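Local coordinates for protein endo-alpha-(1->5)-L-arabinanase (Bacillus licheniformis, PDB 6B7K) that probably hydrolyses internal alpha-1,5-arabinofuranosidic linkages of arabinan, as a calcium-containing five-bladed beta-propeller enzyme of glycoside hydrolase family 43, at residues I47-T50 and N54-A57; Q263-L266 and I270-R273; A111-D114 and Q120-D123; S67-K70 and N75-P78. All coordinates share one frame; numbering follows the deposited sequence.

Contact 1. Residues I47-T50 and N54-A57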
ATOM      1  N   ILE A  47      12.673   5.450  -6.023  1.00 30.29           N
ATOM      2  CA  ILE A  47      14.021   4.928  -6.181  1.00 31.29           C
ATOM      3  C   ILE A  47      13.993   3.838  -7.242  1.00 32.49           C
ATOM      4  O   ILE A  47      13.000   3.119  -7.395  1.00 32.23           O
ATOM      5  CB  ILE A  47      14.611   4.403  -4.852  1.00 30.70           C
ATOM      6  CG1 ILE A  47      13.670   3.397  -4.190  1.00 29.06           C
ATOM      7  CG2 ILE A  47      14.883   5.559  -3.908  1.00 31.66           C
ATOM      8  CD1 ILE A  47      14.182   2.888  -2.859  1.00 28.33           C
ATOM      9  N   LYS A  48      15.089   3.730  -7.986  1.00 34.68           N
ATOM     10  CA  LYS A  48      15.178   2.864  -9.151  1.00 36.67           C
ATOM     11  C   LYS A  48      16.263   1.814  -8.948  1.00 38.38           C
ATOM     12  O   LYS A  48      17.139   1.952  -8.090  1.00 38.62           O
ATOM     13  CB  LYS A  48      15.471   3.685 -10.416  1.00 39.05           C
ATOM     14  CG  LYS A  48      16.689   4.589 -10.282  1.00 41.17           C
ATOM     15  CD  LYS A  48      16.812   5.567 -11.440  1.00 43.80           C
ATOM     16  CE  LYS A  48      17.056   4.847 -12.751  1.00 46.50           C
ATOM     17  NZ  LYS A  48      17.355   5.804 -13.851  1.00 50.26           N
ATOM     18  N   SER A  49      16.199   0.759  -9.762  1.00 39.30           N
ATOM     19  CA  SER A  49      17.167  -0.326  -9.673  1.00 39.23           C
ATOM     20  C   SER A  49      17.208  -1.080 -10.994  1.00 41.89           C
ATOM     21  O   SER A  49      16.169  -1.320 -11.612  1.00 42.18           O
ATOM     22  CB  SER A  49      16.824  -1.289  -8.534  1.00 36.27           C
ATOM     23  OG  SER A  49      17.754  -2.356  -8.486  1.00 37.32           O
ATOM     24  N   THR A  50      18.418  -1.458 -11.409  1.00 44.88           N
ATOM     25  CA  THR A  50      18.618  -2.259 -12.610  1.00 48.88           C
ATOM     26  C   THR A  50      18.606  -3.754 -12.322  1.00 50.10           C
ATOM     27  O   THR A  50      18.137  -4.538 -13.157  1.00 51.55           O
ATOM     28  CB  THR A  50      19.945  -1.874 -13.280  1.00 52.43           C
ATOM     29  OG1 THR A  50      19.912  -0.490 -13.652  1.00 53.35           O
ATOM     30  CG2 THR A  50      20.204  -2.716 -14.523  1.00 55.94           C
ATOM     31  N   ASN A  54      20.512  -3.152  -6.004  1.00 63.91           N
ATOM     32  CA  ASN A  54      21.133  -1.842  -5.832  1.00 58.30           C
ATOM     33  C   ASN A  54      20.142  -0.764  -6.247  1.00 52.60           C
ATOM     34  O   ASN A  54      19.719  -0.720  -7.406  1.00 53.31           O
ATOM     35  CB  ASN A  54      22.417  -1.732  -6.654  1.00 60.73           C
ATOM     36  CG  ASN A  54      23.630  -2.263  -5.918  1.00 61.83           C
ATOM     37  OD1 ASN A  54      24.326  -1.518  -5.226  1.00 63.05           O
ATOM     38  ND2 ASN A  54      23.892  -3.556  -6.063  1.00 62.21           N
ATOM     39  N   TRP A  55      19.788   0.111  -5.309  1.00 46.40           N
ATOM     40  CA  TRP A  55      18.804   1.154  -5.551  1.00 41.28           C
ATOM     41  C   TRP A  55      19.453   2.530  -5.481  1.00 42.46           C
ATOM     42  O   TRP A  55      20.396   2.758  -4.720  1.00 44.32           O
ATOM     43  CB  TRP A  55      17.651   1.059  -4.546  1.00 36.00           C
ATOM     44  CG  TRP A  55      16.846  -0.202  -4.701  1.00 32.64           C
ATOM     45  CD1 TRP A  55      17.126  -1.423  -4.165  1.00 32.23           C
ATOM     46  CD2 TRP A  55      15.634  -0.364  -5.452  1.00 30.67           C
ATOM     47  NE1 TRP A  55      16.167  -2.337  -4.532  1.00 31.50           N
ATOM     48  CE2 TRP A  55      15.241  -1.712  -5.324  1.00 30.27           C
ATOM     49  CE3 TRP A  55      14.845   0.497  -6.218  1.00 30.06           C
ATOM     50  CZ2 TRP A  55      14.094  -2.216  -5.931  1.00 29.79           C
ATOM     51  CZ3 TRP A  55      13.708  -0.007  -6.824  1.00 29.39           C
ATOM     52  CH2 TRP A  55      13.342  -1.350  -6.674  1.00 29.46           C
ATOM     53  N   SER A  56      18.934   3.445  -6.298  1.00 42.16           N
ATOM     54  CA  SER A  56      19.436   4.809  -6.363  1.00 43.75           C
ATOM     55  C   SER A  56      18.252   5.761  -6.423  1.00 42.40           C
ATOM     56  O   SER A  56      17.145   5.383  -6.812  1.00 40.28           O
ATOM     57  CB  SER A  56      20.354   5.019  -7.572  1.00 46.62           C
ATOM     58  OG  SER A  56      19.624   4.888  -8.778  1.00 46.21           O
ATOM     59  N   ALA A  57      18.499   7.009  -6.034  1.00 44.04           N
ATOM     60  CA  ALA A  57      17.432   7.997  -5.977  1.00 42.74           C
ATOM     61  C   ALA A  57      16.917   8.320  -7.374  1.00 42.81           C
ATOM     62  O   ALA A  57      17.637   8.217  -8.368  1.00 45.45           O
ATOM     63  CB  ALA A  57      17.920   9.272  -5.289  1.00 45.01           C
TER

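Contact 2. Residues Q263-L266 and I270-R273. With CA (calcium ion), chain F.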
ATOM      1  N   GLN A 263       3.142  -3.544   3.097  1.00 35.69           N
ATOM      2  CA  GLN A 263       3.611  -4.396   2.022  1.00 34.94           C
ATOM      3  C   GLN A 263       2.822  -4.137   0.742  1.00 34.40           C
ATOM      4  O   GLN A 263       1.820  -3.417   0.721  1.00 34.39           O
ATOM      5  CB  GLN A 263       3.494  -5.866   2.418  1.00 34.93           C
ATOM      6  CG  GLN A 263       2.073  -6.409   2.342  1.00 34.89           C
ATOM      7  CD  GLN A 263       1.103  -5.659   3.238  1.00 34.10           C
ATOM      8  OE1 GLN A 263       1.420  -5.335   4.383  1.00 33.73           O
ATOM      9  NE2 GLN A 263      -0.080  -5.366   2.714  1.00 33.91           N
ATOM     10  N   ASP A 264       3.302  -4.740  -0.342  1.00 34.33           N
ATOM     11  CA  ASP A 264       2.583  -4.767  -1.605  1.00 34.92           C
ATOM     12  C   ASP A 264       3.142  -5.921  -2.422  1.00 35.61           C
ATOM     13  O   ASP A 264       4.306  -6.299  -2.262  1.00 35.66           O
ATOM     14  CB  ASP A 264       2.709  -3.443  -2.368  1.00 34.72           C
ATOM     15  CG  ASP A 264       1.567  -3.220  -3.344  1.00 34.76           C
ATOM     16  OD1 ASP A 264       0.774  -4.160  -3.562  1.00 35.04           O
ATOM     17  OD2 ASP A 264       1.453  -2.102  -3.882  1.00 35.15           O
ATOM     18  N   VAL A 265       2.301  -6.485  -3.285  1.00 36.31           N
ATOM     19  CA  VAL A 265       2.664  -7.643  -4.093  1.00 37.92           C
ATOM     20  C   VAL A 265       2.628  -7.256  -5.565  1.00 39.12           C
ATOM     21  O   VAL A 265       1.770  -6.478  -5.995  1.00 39.28           O
ATOM     22  CB  VAL A 265       1.736  -8.845  -3.817  1.00 38.54           C
ATOM     23  CG1 VAL A 265       1.948  -9.363  -2.403  1.00 38.02           C
ATOM     24  CG2 VAL A 265       0.280  -8.459  -4.031  1.00 39.02           C
ATOM     25  N   LEU A 266       3.567  -7.803  -6.337  1.00 39.87           N
ATOM     26  CA  LEU A 266       3.673  -7.530  -7.763  1.00 40.70           C
ATOM     27  C   LEU A 266       3.687  -8.841  -8.530  1.00 42.44           C
ATOM     28  O   LEU A 266       4.506  -9.722  -8.246  1.00 42.98           O
ATOM     29  CB  LEU A 266       4.938  -6.730  -8.090  1.00 40.32           C
ATOM     30  CG  LEU A 266       5.310  -6.601  -9.570  1.00 41.03           C
ATOM     31  CD1 LEU A 266       4.259  -5.801 -10.326  1.00 41.13           C
ATOM     32  CD2 LEU A 266       6.690  -5.976  -9.728  1.00 40.86           C
ATOM     33  N   ILE A 270       6.190 -11.311  -6.078  1.00 36.38           N
ATOM     34  CA  ILE A 270       7.121 -10.406  -5.413  1.00 35.55           C
ATOM     35  C   ILE A 270       6.363  -9.599  -4.369  1.00 34.27           C
ATOM     36  O   ILE A 270       5.460  -8.831  -4.713  1.00 33.46           O
ATOM     37  CB  ILE A 270       7.815  -9.460  -6.409  1.00 35.76           C
ATOM     38  CG1 ILE A 270       8.689 -10.255  -7.382  1.00 37.52           C
ATOM     39  CG2 ILE A 270       8.636  -8.418  -5.672  1.00 34.73           C
ATOM     40  CD1 ILE A 270       9.170  -9.455  -8.564  1.00 38.00           C
ATOM     41  N   LEU A 271       6.734  -9.761  -3.099  1.00 34.14           N
ATOM     42  CA  LEU A 271       6.193  -8.959  -2.007  1.00 34.12           C
ATOM     43  C   LEU A 271       7.266  -7.984  -1.542  1.00 34.71           C
ATOM     44  O   LEU A 271       8.319  -8.403  -1.050  1.00 35.43           O
ATOM     45  CB  LEU A 271       5.727  -9.842  -0.845  1.00 34.58           C
ATOM     46  CG  LEU A 271       5.044  -9.166   0.355  1.00 34.13           C
ATOM     47  CD1 LEU A 271       4.025 -10.102   0.982  1.00 34.69           C
ATOM     48  CD2 LEU A 271       6.048  -8.708   1.415  1.00 34.04           C
ATOM     49  N   VAL A 272       6.999  -6.693  -1.699  1.00 34.93           N
ATOM     50  CA  VAL A 272       7.873  -5.657  -1.190  1.00 35.56           C
ATOM     51  C   VAL A 272       7.332  -5.172   0.148  1.00 36.47           C
ATOM     52  O   VAL A 272       6.179  -5.405   0.500  1.00 35.53           O
ATOM     53  CB  VAL A 272       8.031  -4.487  -2.182  1.00 35.27           C
ATOM     54  CG1 VAL A 272       8.856  -4.929  -3.377  1.00 36.42           C
ATOM     55  CG2 VAL A 272       6.663  -3.964  -2.603  1.00 34.55           C
ATOM     56  N   ARG A 273       8.168  -4.448   0.888  1.00 40.70           N
ATOM     57  CA  ARG A 273       7.936  -4.246   2.308  1.00 41.27           C
ATOM     58  C   ARG A 273       9.000  -3.328   2.897  1.00 42.14           C
ATOM     59  O   ARG A 273      10.161  -3.383   2.481  1.00 43.14           O
ATOM     60  CB  ARG A 273       7.930  -5.612   2.998  1.00 42.53           C
ATOM     61  CG  ARG A 273       8.211  -5.629   4.470  1.00 43.58           C
ATOM     62  CD  ARG A 273       8.430  -7.065   4.905  1.00 45.69           C
ATOM     63  NE  ARG A 273       9.752  -7.561   4.540  1.00 47.87           N
ATOM     64  CZ  ARG A 273      10.135  -8.827   4.675  1.00 49.80           C
ATOM     65  NH1 ARG A 273       9.292  -9.731   5.155  1.00 49.85           N
ATOM     66  NH2 ARG A 273      11.363  -9.192   4.328  1.00 51.33           N
TER
HETATM   67 CA    CA F 302      -0.623  -2.513  -5.238  1.00 34.09          CA
HETATM   68  O   HOH W   1      -0.066  -4.733  -6.495  1.00 23.56           O

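Contact 3. Residues A111-D114 and Q120-D123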
ATOM      1  N   ALA A 111      -2.508  10.220  -9.700  1.00 37.28           N
ATOM      2  CA  ALA A 111      -1.616  10.686 -10.748  1.00 38.04           C
ATOM      3  C   ALA A 111      -1.488   9.597 -11.803  1.00 37.07           C
ATOM      4  O   ALA A 111      -1.670   8.408 -11.525  1.00 35.72           O
ATOM      5  CB  ALA A 111      -0.235  11.056 -10.191  1.00 37.88           C
ATOM      6  N   SER A 112      -1.168  10.012 -13.026  1.00 37.51           N
ATOM      7  CA  SER A 112      -1.163   9.083 -14.144  1.00 37.12           C
ATOM      8  C   SER A 112      -0.093   9.480 -15.150  1.00 37.32           C
ATOM      9  O   SER A 112       0.262  10.654 -15.275  1.00 38.00           O
ATOM     10  CB  SER A 112      -2.539   9.034 -14.819  1.00 38.10           C
ATOM     11  OG  SER A 112      -2.533   8.147 -15.919  1.00 39.03           O
ATOM     12  N   THR A 113       0.416   8.479 -15.866  1.00 36.59           N
ATOM     13  CA  THR A 113       1.353   8.697 -16.959  1.00 37.41           C
ATOM     14  C   THR A 113       1.324   7.484 -17.873  1.00 37.34           C
ATOM     15  O   THR A 113       0.898   6.395 -17.477  1.00 37.52           O
ATOM     16  CB  THR A 113       2.780   8.935 -16.457  1.00 36.09           C
ATOM     17  OG1 THR A 113       3.612   9.310 -17.563  1.00 37.65           O
ATOM     18  CG2 THR A 113       3.336   7.668 -15.833  1.00 34.09           C
ATOM     19  N   ASP A 114       1.787   7.690 -19.108  1.00 36.33           N
ATOM     20  CA  ASP A 114       1.936   6.600 -20.061  1.00 35.56           C
ATOM     21  C   ASP A 114       3.256   5.862 -19.914  1.00 35.04           C
ATOM     22  O   ASP A 114       3.380   4.734 -20.408  1.00 35.76           O
ATOM     23  CB  ASP A 114       1.829   7.126 -21.498  1.00 37.37           C
ATOM     24  CG  ASP A 114       3.074   7.875 -21.937  1.00 37.61           C
ATOM     25  OD1 ASP A 114       3.459   8.847 -21.258  1.00 36.52           O
ATOM     26  OD2 ASP A 114       3.679   7.478 -22.955  1.00 39.50           O
ATOM     27  N   GLN A 120       6.683  12.663 -16.390  1.00 41.31           N
ATOM     28  CA  GLN A 120       5.588  13.609 -16.570  1.00 42.93           C
ATOM     29  C   GLN A 120       4.301  12.940 -16.110  1.00 40.65           C
ATOM     30  O   GLN A 120       3.849  11.966 -16.721  1.00 40.12           O
ATOM     31  CB  GLN A 120       5.494  14.049 -18.029  1.00 47.11           C
ATOM     32  CG  GLN A 120       4.231  14.816 -18.388  1.00 49.47           C
ATOM     33  CD  GLN A 120       4.201  15.220 -19.854  1.00 53.55           C
ATOM     34  OE1 GLN A 120       5.105  14.882 -20.620  1.00 55.41           O
ATOM     35  NE2 GLN A 120       3.163  15.949 -20.249  1.00 54.98           N
ATOM     36  N   TRP A 121       3.710  13.466 -15.038  1.00 39.65           N
ATOM     37  CA  TRP A 121       2.531  12.877 -14.420  1.00 38.25           C
ATOM     38  C   TRP A 121       1.356  13.836 -14.526  1.00 40.95           C
ATOM     39  O   TRP A 121       1.498  15.033 -14.256  1.00 42.74           O
ATOM     40  CB  TRP A 121       2.806  12.523 -12.957  1.00 34.96           C
ATOM     41  CG  TRP A 121       3.766  11.386 -12.810  1.00 32.70           C
ATOM     42  CD1 TRP A 121       5.128  11.459 -12.796  1.00 32.49           C
ATOM     43  CD2 TRP A 121       3.437   9.997 -12.672  1.00 30.86           C
ATOM     44  NE1 TRP A 121       5.668  10.204 -12.653  1.00 31.19           N
ATOM     45  CE2 TRP A 121       4.651   9.289 -12.575  1.00 30.32           C
ATOM     46  CE3 TRP A 121       2.235   9.286 -12.618  1.00 29.70           C
ATOM     47  CZ2 TRP A 121       4.698   7.904 -12.427  1.00 29.34           C
ATOM     48  CZ3 TRP A 121       2.283   7.911 -12.471  1.00 28.51           C
ATOM     49  CH2 TRP A 121       3.506   7.235 -12.374  1.00 28.37           C
ATOM     50  N   ARG A 122       0.201  13.306 -14.922  1.00 41.86           N
ATOM     51  CA  ARG A 122      -1.022  14.084 -15.050  1.00 44.92           C
ATOM     52  C   ARG A 122      -1.798  14.068 -13.737  1.00 41.90           C
ATOM     53  O   ARG A 122      -1.828  13.056 -13.032  1.00 40.14           O
ATOM     54  CB  ARG A 122      -1.888  13.526 -16.182  1.00 49.76           C
ATOM     55  CG  ARG A 122      -3.250  14.181 -16.316  1.00 55.37           C
ATOM     56  CD  ARG A 122      -4.316  13.146 -16.620  1.00 59.20           C
ATOM     57  NE  ARG A 122      -4.133  12.545 -17.936  1.00 63.24           N
ATOM     58  CZ  ARG A 122      -4.780  11.464 -18.362  1.00 65.63           C
ATOM     59  NH1 ARG A 122      -5.648  10.852 -17.570  1.00 66.74           N
ATOM     60  NH2 ARG A 122      -4.551  10.993 -19.579  1.00 68.69           N
ATOM     61  N   ASP A 123      -2.425  15.199 -13.413  1.00 41.40           N
ATOM     62  CA  ASP A 123      -3.191  15.346 -12.176  1.00 39.40           C
ATOM     63  C   ASP A 123      -4.624  14.883 -12.420  1.00 39.42           C
ATOM     64  O   ASP A 123      -5.406  15.578 -13.077  1.00 41.10           O
ATOM     65  CB  ASP A 123      -3.161  16.793 -11.694  1.00 39.94           C
ATOM     66  CG  ASP A 123      -3.873  16.979 -10.367  1.00 38.77           C
ATOM     67  OD1 ASP A 123      -4.108  15.970  -9.665  1.00 36.64           O
ATOM     68  OD2 ASP A 123      -4.203  18.134 -10.027  1.00 40.27           O
TER

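Contact 4. Residues S67-K70 and N75-P78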
ATOM      1  N   SER A  67      -2.470  22.368  -5.715  1.00 51.78           N
ATOM      2  CA  SER A  67      -3.321  23.414  -5.155  1.00 53.69           C
ATOM      3  C   SER A  67      -4.535  22.823  -4.447  1.00 53.34           C
ATOM      4  O   SER A  67      -4.867  23.224  -3.324  1.00 54.93           O
ATOM      5  CB  SER A  67      -3.759  24.378  -6.258  1.00 55.76           C
ATOM      6  OG  SER A  67      -4.539  23.715  -7.238  1.00 55.13           O
ATOM      7  N   TRP A  68      -5.208  21.865  -5.082  1.00 51.29           N
ATOM      8  CA  TRP A  68      -6.451  21.348  -4.522  1.00 51.57           C
ATOM      9  C   TRP A  68      -6.239  20.467  -3.294  1.00 50.64           C
ATOM     10  O   TRP A  68      -7.232  20.049  -2.687  1.00 51.33           O
ATOM     11  CB  TRP A  68      -7.230  20.583  -5.593  1.00 50.08           C
ATOM     12  CG  TRP A  68      -6.508  19.402  -6.147  1.00 46.57           C
ATOM     13  CD1 TRP A  68      -5.697  19.379  -7.242  1.00 45.08           C
ATOM     14  CD2 TRP A  68      -6.535  18.061  -5.637  1.00 44.75           C
ATOM     15  NE1 TRP A  68      -5.214  18.109  -7.447  1.00 42.86           N
ATOM     16  CE2 TRP A  68      -5.715  17.281  -6.476  1.00 42.45           C
ATOM     17  CE3 TRP A  68      -7.172  17.447  -4.555  1.00 45.05           C
ATOM     18  CZ2 TRP A  68      -5.514  15.917  -6.263  1.00 40.37           C
ATOM     19  CZ3 TRP A  68      -6.972  16.093  -4.346  1.00 43.11           C
ATOM     20  CH2 TRP A  68      -6.149  15.344  -5.197  1.00 40.86           C
ATOM     21  N   TRP A  69      -4.992  20.166  -2.917  1.00 49.26           N
ATOM     22  CA  TRP A  69      -4.752  19.500  -1.641  1.00 48.73           C
ATOM     23  C   TRP A  69      -5.194  20.380  -0.479  1.00 51.52           C
ATOM     24  O   TRP A  69      -5.836  19.902   0.464  1.00 52.44           O
ATOM     25  CB  TRP A  69      -3.273  19.138  -1.498  1.00 46.99           C
ATOM     26  CG  TRP A  69      -2.816  18.063  -2.435  1.00 45.00           C
ATOM     27  CD1 TRP A  69      -3.603  17.214  -3.156  1.00 44.23           C
ATOM     28  CD2 TRP A  69      -1.461  17.725  -2.756  1.00 43.64           C
ATOM     29  NE1 TRP A  69      -2.823  16.365  -3.903  1.00 42.45           N
ATOM     30  CE2 TRP A  69      -1.504  16.660  -3.678  1.00 42.10           C
ATOM     31  CE3 TRP A  69      -0.217  18.218  -2.353  1.00 43.70           C
ATOM     32  CZ2 TRP A  69      -0.351  16.082  -4.204  1.00 40.39           C
ATOM     33  CZ3 TRP A  69       0.926  17.643  -2.877  1.00 41.92           C
ATOM     34  CH2 TRP A  69       0.851  16.586  -3.791  1.00 40.21           C
ATOM     35  N   LYS A  70      -4.864  21.672  -0.536  1.00 53.52           N
ATOM     36  CA  LYS A  70      -5.287  22.607   0.500  1.00 56.91           C
ATOM     37  C   LYS A  70      -6.803  22.700   0.616  1.00 59.67           C
ATOM     38  O   LYS A  70      -7.303  23.156   1.648  1.00 63.01           O
ATOM     39  CB  LYS A  70      -4.702  23.994   0.223  1.00 58.40           C
ATOM     40  CG  LYS A  70      -3.212  24.123   0.511  1.00 57.36           C
ATOM     41  CD  LYS A  70      -2.950  24.253   2.004  1.00 59.22           C
ATOM     42  CE  LYS A  70      -3.674  25.462   2.588  1.00 62.94           C
ATOM     43  NZ  LYS A  70      -3.444  25.606   4.052  1.00 64.65           N
ATOM     44  N   ASN A  75      -4.347  21.254   6.251  1.00 71.35           N
ATOM     45  CA  ASN A  75      -3.193  21.094   7.128  1.00 75.87           C
ATOM     46  C   ASN A  75      -2.269  19.965   6.685  1.00 68.65           C
ATOM     47  O   ASN A  75      -1.567  19.384   7.524  1.00 67.99           O
ATOM     48  CB  ASN A  75      -3.654  20.853   8.567  1.00 85.38           C
ATOM     49  CG  ASN A  75      -4.492  21.993   9.117  1.00100.82           C
ATOM     50  OD1 ASN A  75      -5.683  21.829   9.381  1.00107.13           O
ATOM     51  ND2 ASN A  75      -3.869  23.151   9.307  1.00105.17           N
ATOM     52  N   HIS A  76      -2.241  19.640   5.395  1.00 62.05           N
ATOM     53  CA  HIS A  76      -1.537  18.444   4.956  1.00 56.49           C
ATOM     54  C   HIS A  76      -0.033  18.596   5.130  1.00 53.77           C
ATOM     55  O   HIS A  76       0.531  19.675   4.930  1.00 53.99           O
ATOM     56  CB  HIS A  76      -1.872  18.121   3.498  1.00 53.38           C
ATOM     57  CG  HIS A  76      -1.269  19.062   2.500  1.00 52.65           C
ATOM     58  ND1 HIS A  76       0.041  18.971   2.085  1.00 50.76           N
ATOM     59  CD2 HIS A  76      -1.810  20.095   1.812  1.00 53.70           C
ATOM     60  CE1 HIS A  76       0.287  19.917   1.196  1.00 51.16           C
ATOM     61  NE2 HIS A  76      -0.819  20.614   1.013  1.00 52.70           N
ATOM     62  N   GLU A  77       0.611  17.500   5.520  1.00 51.32           N
ATOM     63  CA  GLU A  77       2.055  17.484   5.653  1.00 50.30           C
ATOM     64  C   GLU A  77       2.703  17.635   4.279  1.00 47.60           C
ATOM     65  O   GLU A  77       2.143  17.192   3.273  1.00 45.98           O
ATOM     66  CB  GLU A  77       2.511  16.183   6.309  1.00 49.88           C
ATOM     67  CG  GLU A  77       1.822  15.875   7.629  1.00 52.03           C
ATOM     68  CD  GLU A  77       2.122  14.477   8.130  1.00 51.16           C
ATOM     69  OE1 GLU A  77       2.834  13.732   7.426  1.00 49.07           O
ATOM     70  OE2 GLU A  77       1.642  14.120   9.225  1.00 52.95           O
ATOM     71  N   PRO A  78       3.884  18.259   4.209  1.00 47.58           N
ATOM     72  CA  PRO A  78       4.496  18.507   2.891  1.00 45.55           C
ATOM     73  C   PRO A  78       4.768  17.238   2.103  1.00 42.57           C
ATOM     74  O   PRO A  78       4.630  17.243   0.874  1.00 41.25           O
ATOM     75  CB  PRO A  78       5.793  19.252   3.242  1.00 46.68           C
ATOM     76  CG  PRO A  78       6.079  18.880   4.660  1.00 48.08           C
ATOM     77  CD  PRO A  78       4.739  18.728   5.313  1.00 49.23           C
TER

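Contact 1. Residues I47-T50 and N54-A57
W55 lays the face of its indole against S49 and turns an edge to the backbone carbonyl of I47. With chi1 at -65° its CG lies anti to its own carbonyl carbon, which carries the ring across the neighbouring strand. From the root outward, W55 CB stands 3.7 Å from K48 O, and W55 CD2 comes within 3.4 Å of S49 CB. That methylene sits over the centre of the six-membered ring in a CH-pi contact, 12° off the ring normal. On the benzo side, W55 CE3 meets I47 CG1 at 3.7 Å, where the two side chains cross at about a right angle, while W55 CZ3 reaches I47 O at 3.3 Å near the ring plane. On the pyrrole side, NE1 makes a weak hydrogen bond to G52 O in the turn. Were W55 replaced by an alanine, S49 CB and I47 CG1 would probably lose their aromatic partner, and a gap would open beside L286 and I288 of strand 284-293, which also touch the indole. S49 OG bonds to N54 O at 2.8 Å, approaching from above the carbonyl plane, and also to G52 N. K48 and S56 form the hydrogen-bonded pair, K48 N to S56 O being 2.9 Å, with the lysine CG alongside S56 OG. This is an antiparallel beta-hairpin, strands three and four of the first blade in the five-bladed propeller, with strand 16-17 beyond strand 54-61.

Contact 2. Residues Q263-L266 and I270-R273
D264 and V272 pair through both backbone bonds as two antiparallel strands run with their short axes 4.6 Å apart at 155°, and V272 N reaches D264 O at 2.8 Å. Further along, L266 N bonds to I270 O at 2.7 Å, while the return bond from I270 N is weak. Side chains alternate between the two faces. On one, V265 CG1 lies 4.0 Å from L271 CD1, the branches crossing obliquely. The first torsion of L271 (chi1 -176°) sets CG opposite its backbone N, and the fork then spreads along the other strand, CD1 to V265 and CD2 to Q263 CB. Cutting L271 back to an alanine is likely to deprive V265 CG1 and Q263 CB of this cover and to weaken the fit to F206 of strand 202-209. The hairpin supplies the first two strands of the last propeller blade, and its first strand faces the central channel, where calcium is bound. On the opposite face D264 CB meets V272 CG2, whereas the carboxylate leads away from the pair and grips the metal with both oxygens, OD2 at 2.5 Å from calcium. D84 and D142 also bind this ion. V265 N hydrogen-bonds to OD1 of D264 on the anti side, tilted out of the carboxylate plane, and S25 OG bonds to OD2. A water bound to calcium donates to V265 O at 2.6 Å, tying the strand backbone to the metal a second time.

Contact 3. Residues A111-D114 and Q120-D123
A111 meets the indole of W121 with its methyl, CB lying 3.9 Å from CE3, and its CA approaches R122 O in a CA-H...O contact. S112 follows as the hydrogen-bonded partner of R122. Its carbonyl receives R122 N at 2.7 Å with an N-H...O angle of 171°, and its own N returns a longer bond to R122 O on a lone pair of that oxygen. The hydroxyl of S112 turns to Y92 O, while the guanidinium of R122 has its salt bridge with D124, so neither polar end depends on the other. T113 uses both branches of its side chain. OG1, anti to the backbone N (chi1 -173°), donates to Q120 O at 2.8 Å, tilted from the carbonyl plane. CG2 is thereby directed over the six-membered ring of W121, 3.4 Å from its centroid and only slightly off centre, a CH-pi contact. The indole is thus held from two directions: the threonine methyl covers one face, and the backbone of A111 and S112 borders its edge. Strand 106-113 lies between strand 92-98 and strand 122-130 in a four-stranded antiparallel blade. Y92 and L94 on the inner side bond to T113 and A111 through the backbone, L94 also touches W121, and strand 122-130 forms the outer edge, beyond which D123 reaches W68.

Contact 4. Residues S67-K70 and N75-P78
An edge-to-face aromatic pair, W69 with H76, joins the short helix 69-72 to the loop that follows it, in the connection leading from strand 54-61 to strand 81-87. The indole turns its edge toward the imidazole face, with ring planes at 81° and centroids 5.6 Å apart between the six-membered ring and the H76 ring. Contact begins at the root of the tryptophan, where CB lies 3.7 Å from H76 CD2, and continues at CE3, which is 4.0 Å from H76 CE1. No hydrogen bond crosses between the two segments. The imidazole is instead fixed from its own side: ND1 donates to E77 O at 3.0 Å, almost straight at 170° and in the plane of the ring, though above the plane of the carbonyl. That bond should limit rotation of the ring and keep its face presented to W69. K70 adds its aliphatic CG beside H76 NE2, while its ammonium bonds to P74 O. V98 of strand 92-98 touches both side chains, and F62 makes a second edge-to-face pair with W69. Such aromatic packing holds the loop joining the first and second blades of the five-bladed GH43 beta-propeller.

Overall arrangement
The four contacts show how place in a propeller sets chemistry. Contact 2 is the buried one, on inner strands close to the calcium, and there a carboxylate and a water bring the metal into the pairing. Contacts 1 and 3 are partly buried hairpins toward the outside of two different blades; they share one solution, a tryptophan ring with, over one face, a side-chain carbon of a serine or threonine whose hydroxyl hydrogen-bonds to the carbonyl just before that tryptophan. Contact 4, also peripheral, has no strand pairing and relies on aromatic packing in the link between those two blades. Only contacts 3 and 4 touch, through D123 OD2 and W68 NE1, probably hydrogen-bonded at 2.8 Å.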